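Local coordinates for protein Poly(Beta-D-mannuronate) lyase (Pseudopedobacter saltans, PDB 7O79) that probably cleaves alginate as a poly(beta-D-mannuronate) lyase of polysaccharide lyase family 6, built as a parallel beta-helix, at residues P165-D169 / N170-I174; H204-G207 / M208-I211. One frame throughout, in Å; residues are numbered along the deposited sequence.

Contact 1. Residues P165-D169 / N170-I174; sequences PYTPD and NGREI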
loop_
_atom_site.group_PDB
_atom_site.type_symbol
_atom_site.label_atom_id
_atom_site.label_comp_id
_atom_site.label_asym_id
_atom_site.label_seq_id
_atom_site.Cartn_x
_atom_site.Cartn_y
_atom_site.Cartn_z
ATOM N N PRO A 165 -6.416 -8.446 12.015
ATOM C CA PRO A 165 -5.736 -8.801 13.270
ATOM C C PRO A 165 -4.223 -8.907 13.118
ATOM O O PRO A 165 -3.693 -9.348 12.095
ATOM C CB PRO A 165 -6.371 -10.141 13.659
ATOM C CG PRO A 165 -6.996 -10.665 12.435
ATOM C CD PRO A 165 -7.381 -9.473 11.594
ATOM N N TYR A 166 -3.529 -8.466 14.162
ATOM C CA TYR A 166 -2.080 -8.393 14.155
ATOM C C TYR A 166 -1.456 -9.755 14.410
ATOM O O TYR A 166 -1.787 -10.416 15.398
ATOM C CB TYR A 166 -1.624 -7.412 15.226
ATOM C CG TYR A 166 -0.141 -7.435 15.524
ATOM C CD1 TYR A 166 0.794 -7.198 14.517
ATOM C CD2 TYR A 166 0.324 -7.633 16.827
ATOM C CE1 TYR A 166 2.156 -7.190 14.783
ATOM C CE2 TYR A 166 1.683 -7.618 17.108
ATOM C CZ TYR A 166 2.592 -7.386 16.088
ATOM O OH TYR A 166 3.938 -7.356 16.357
ATOM N N THR A 167 -0.559 -10.183 13.513
ATOM C CA THR A 167 0.412 -11.254 13.817
ATOM C C THR A 167 1.688 -10.814 13.102
ATOM O O THR A 167 1.632 -10.422 11.918
ATOM C CB THR A 167 0.017 -12.671 13.372
ATOM O OG1 THR A 167 0.138 -12.791 11.941
ATOM C CG2 THR A 167 -1.410 -13.045 13.812
ATOM N N PRO A 168 2.841 -10.850 13.774
ATOM C CA PRO A 168 4.068 -10.366 13.116
ATOM C C PRO A 168 4.588 -11.380 12.099
ATOM O O PRO A 168 5.499 -12.171 12.351
ATOM C CB PRO A 168 5.026 -10.160 14.291
ATOM C CG PRO A 168 4.537 -11.111 15.373
ATOM C CD PRO A 168 3.057 -11.285 15.166
ATOM N N ASP A 169 3.981 -11.364 10.907
ATOM C CA ASP A 169 4.324 -12.294 9.827
ATOM C C ASP A 169 4.484 -11.501 8.539
ATOM O O ASP A 169 3.478 -11.152 7.914
ATOM C CB ASP A 169 3.255 -13.366 9.644
ATOM C CG ASP A 169 3.142 -14.280 10.831
ATOM O OD1 ASP A 169 3.866 -15.291 10.852
ATOM O OD2 ASP A 169 2.316 -13.988 11.729
ATOM N N ASN A 170 5.730 -11.244 8.138
ATOM C CA ASN A 170 5.993 -10.605 6.854
ATOM C C ASN A 170 5.220 -11.285 5.728
ATOM O O ASN A 170 5.252 -12.510 5.577
ATOM C CB ASN A 170 7.489 -10.638 6.546
ATOM C CG ASN A 170 7.889 -9.575 5.554
ATOM O OD1 ASN A 170 7.422 -8.444 5.621
ATOM N ND2 ASN A 170 8.743 -9.937 4.615
ATOM N N GLY A 171 4.543 -10.479 4.919
ATOM C CA GLY A 171 3.626 -11.008 3.940
ATOM C C GLY A 171 2.175 -10.856 4.311
ATOM O O GLY A 171 1.326 -11.438 3.640
ATOM N N ARG A 172 1.862 -10.089 5.350
ATOM C CA ARG A 172 0.487 -9.724 5.688
ATOM C C ARG A 172 0.294 -8.210 5.606
ATOM O O ARG A 172 -0.317 -7.590 6.481
ATOM C CB ARG A 172 0.104 -10.269 7.065
ATOM C CG ARG A 172 0.118 -11.804 7.119
ATOM C CD ARG A 172 -0.520 -12.310 8.417
ATOM N NE ARG A 172 -1.903 -11.860 8.478
ATOM C CZ ARG A 172 -2.427 -11.191 9.495
ATOM N NH1 ARG A 172 -1.670 -10.897 10.550
ATOM N NH2 ARG A 172 -3.700 -10.793 9.445
ATOM N N GLU A 173 0.857 -7.596 4.564
ATOM C CA GLU A 173 0.616 -6.191 4.269
ATOM C C GLU A 173 -0.851 -5.975 3.927
ATOM O O GLU A 173 -1.582 -6.911 3.584
ATOM C CB GLU A 173 1.483 -5.729 3.088
ATOM C CG GLU A 173 2.985 -5.944 3.273
ATOM C CD GLU A 173 3.472 -7.303 2.802
ATOM O OE1 GLU A 173 4.691 -7.434 2.557
ATOM O OE2 GLU A 173 2.643 -8.238 2.676
ATOM N N ILE A 174 -1.293 -4.720 4.012
ATOM C CA ILE A 174 -2.617 -4.431 3.462
ATOM C C ILE A 174 -2.531 -4.259 1.947
ATOM O O ILE A 174 -3.392 -4.757 1.205
ATOM C CB ILE A 174 -3.246 -3.205 4.146
ATOM C CG1 ILE A 174 -3.249 -3.385 5.674
ATOM C CG2 ILE A 174 -4.682 -3.015 3.648
ATOM C CD1 ILE A 174 -3.744 -4.775 6.157
#
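Arg172 reaches back over its own loop and takes the carbonyl oxygen of Pro165 with the two end nitrogens of its guanidinium: NH1 and NH2 each lie 3.0 Å from Pro165 O. The oxygen sits at the edge of the guanidinium, only 2° out of its plane. One oxygen is shared by two N-H groups, so neither bond is straight (147° for NH1). NH1 also gives a weak bond to Thr167 OG1, which it meets obliquely. That hydroxyl is the donor in a very short bond, 2.5 Å from Thr167 OG1 to Asp169 OD2, and the carboxylate has a second partner in Lys113. The third guanidinium nitrogen, NE, is bound to Asn139 O on a neighbouring part of the chain. A bend at chi3 (61°) swings the guanidinium out of line with the arm and toward the Pro165 carbonyl. Behind it the arm packs beside Asp169, with Arg172 CD 4.1 Å from Asp169 CB, while Arg172 N makes a weak bond to Asp169 O. Gly171 has a positive phi, at which a side chain would press on the preceding carbonyl. The charge of Arg172 is thus spent largely on neutral acceptors; Asp169 OD2 stays 5.2 Å from Arg172 NH1, and the Thr167 hydroxyl bridges the two, probably letting each group polarise the other through it.

Contact 2. Residues H204-G207 / M208-I211; sequences HGEG and MEII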
loop_
_atom_site.group_PDB
_atom_site.type_symbol
_atom_site.label_atom_id
_atom_site.label_comp_id
_atom_site.label_asym_id
_atom_site.label_seq_id
_atom_site.Cartn_x
_atom_site.Cartn_y
_atom_site.Cartn_z
ATOM N N HIS A 204 -3.934 -3.848 11.144
ATOM C CA HIS A 204 -2.571 -4.204 11.533
ATOM C C HIS A 204 -1.918 -5.138 10.531
ATOM O O HIS A 204 -0.848 -4.837 9.998
ATOM C CB HIS A 204 -2.555 -4.849 12.925
ATOM C CG HIS A 204 -3.235 -4.039 13.984
ATOM N ND1 HIS A 204 -3.107 -2.670 14.065
ATOM C CD2 HIS A 204 -4.021 -4.404 15.026
ATOM C CE1 HIS A 204 -3.800 -2.221 15.098
ATOM N NE2 HIS A 204 -4.371 -3.253 15.693
ATOM N N GLY A 205 -2.522 -6.307 10.306
ATOM C CA GLY A 205 -1.846 -7.330 9.525
ATOM C C GLY A 205 -0.518 -7.683 10.169
ATOM O O GLY A 205 -0.439 -7.965 11.369
ATOM N N GLU A 206 0.553 -7.617 9.377
ATOM C CA GLU A 206 1.899 -7.920 9.853
ATOM C C GLU A 206 2.453 -6.892 10.829
ATOM O O GLU A 206 3.467 -7.179 11.478
ATOM C CB GLU A 206 2.860 -8.050 8.664
ATOM C CG GLU A 206 3.119 -6.725 7.943
ATOM C CD GLU A 206 4.009 -6.888 6.731
ATOM O OE1 GLU A 206 4.842 -5.988 6.471
ATOM O OE2 GLU A 206 3.879 -7.915 6.037
ATOM N N GLY A 207 1.838 -5.718 10.951
ATOM C CA GLY A 207 2.343 -4.713 11.880
ATOM C C GLY A 207 3.729 -4.219 11.536
ATOM O O GLY A 207 4.542 -3.951 12.434
ATOM N N MET A 208 4.029 -4.117 10.242
ATOM C CA MET A 208 5.316 -3.638 9.763
ATOM C C MET A 208 5.090 -2.670 8.616
ATOM O O MET A 208 5.242 -1.460 8.783
ATOM C CB MET A 208 6.207 -4.803 9.324
ATOM C CG MET A 208 6.223 -5.919 10.350
ATOM S SD MET A 208 7.263 -7.318 9.936
ATOM C CE MET A 208 6.887 -8.354 11.368
ATOM N N GLU A 209 4.721 -3.192 7.453
ATOM C CA GLU A 209 4.427 -2.371 6.288
ATOM C C GLU A 209 2.932 -2.475 6.032
ATOM O O GLU A 209 2.453 -3.501 5.555
ATOM C CB GLU A 209 5.259 -2.815 5.093
ATOM C CG GLU A 209 6.738 -2.810 5.408
ATOM C CD GLU A 209 7.614 -3.053 4.185
ATOM O OE1 GLU A 209 8.777 -3.493 4.361
ATOM O OE2 GLU A 209 7.145 -2.808 3.052
ATOM N N ILE A 210 2.193 -1.426 6.416
ATOM C CA ILE A 210 0.772 -1.346 6.086
ATOM C C ILE A 210 0.603 -1.326 4.577
ATOM O O ILE A 210 -0.154 -2.117 3.993
ATOM C CB ILE A 210 0.147 -0.083 6.714
ATOM C CG1 ILE A 210 0.287 -0.082 8.236
ATOM C CG2 ILE A 210 -1.342 0.020 6.306
ATOM C CD1 ILE A 210 -0.077 1.271 8.882
ATOM N N ILE A 211 1.290 -0.386 3.935
ATOM C CA ILE A 211 1.413 -0.278 2.487
ATOM C C ILE A 211 2.871 -0.557 2.156
ATOM O O ILE A 211 3.775 -0.036 2.821
ATOM C CB ILE A 211 0.971 1.114 1.995
ATOM C CG1 ILE A 211 -0.550 1.249 2.112
ATOM C CG2 ILE A 211 1.432 1.367 0.550
ATOM C CD1 ILE A 211 -1.076 2.689 2.030
HETATM O O HOH W 1 1.471 -3.364 8.887
#
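Glu206 folds its side chain forward over the turn so that OE1 receives the backbone N-H of Glu209, with Glu206 OE1 3.0 Å from Glu209 N and an N-H...O angle of 156°. The amide comes to the anti side of the carboxylate oxygen, somewhat out of the carboxylate plane. The chain gets there by standing CG between the backbone N and the carbonyl carbon (chi1 69°) and then running extended beyond CG. The same oxygen lies 3.4 Å from Met208 CB, and the Glu206 and Met208 side chains cross at about a right angle. Met208 places CG beside its own backbone N; this chi1 of -47° brings Met208 CG to 3.2 Å from Glu206 O, and the extended chain beyond it carries CE to 3.6 Å from the same backbone oxygen. All this hangs on a type II' beta turn from His204 to Gly207, closed by Gly207 N to His204 O at 3.0 Å, which leads into strand 209-214 of the parallel beta-helix. A water lies inside the bend, donating to His204 O and accepting from Met208 N. The other carboxylate oxygen, Glu206 OE2, takes the backbone amides of Gly171 and Arg172 in the adjacent loop, with the carboxylate of Glu173 close by. With an alanine here the carboxylate is gone, which would probably leave the amides of Glu209 and Gly171 without these acceptors, Arg172 N relying on its weak bond to Asp169 O, and a gap beside Met208 CB. Glu209, extended beyond CG, carries its carboxylate away from the turn, where OE2 is bonded to Ser212 OG and OE1 makes a weak, long ion pair with Arg259.

Leaving strand 155-162, the chain enters contact 1, which closes the loop 165-174 just before strand 175-177. It then runs through strand 194-201 to contact 2, which spans the turn 204-207 and the first residues of strand 209-214. The two follow in series, neither nested nor crossed, yet their centres are only about 5 Å apart, because they occupy equivalent corners of successive beta-helix coils. Backbone bonds join them at several points: Thr167 with Gly205, Arg172 with Glu206, and Ile174 N with Ile210 O at 2.8 Å. Between those, Asp169 O packs against Glu206 CB at 3.3 Å. Together they tie neighbouring strands 175-177 and 209-214 at their starts.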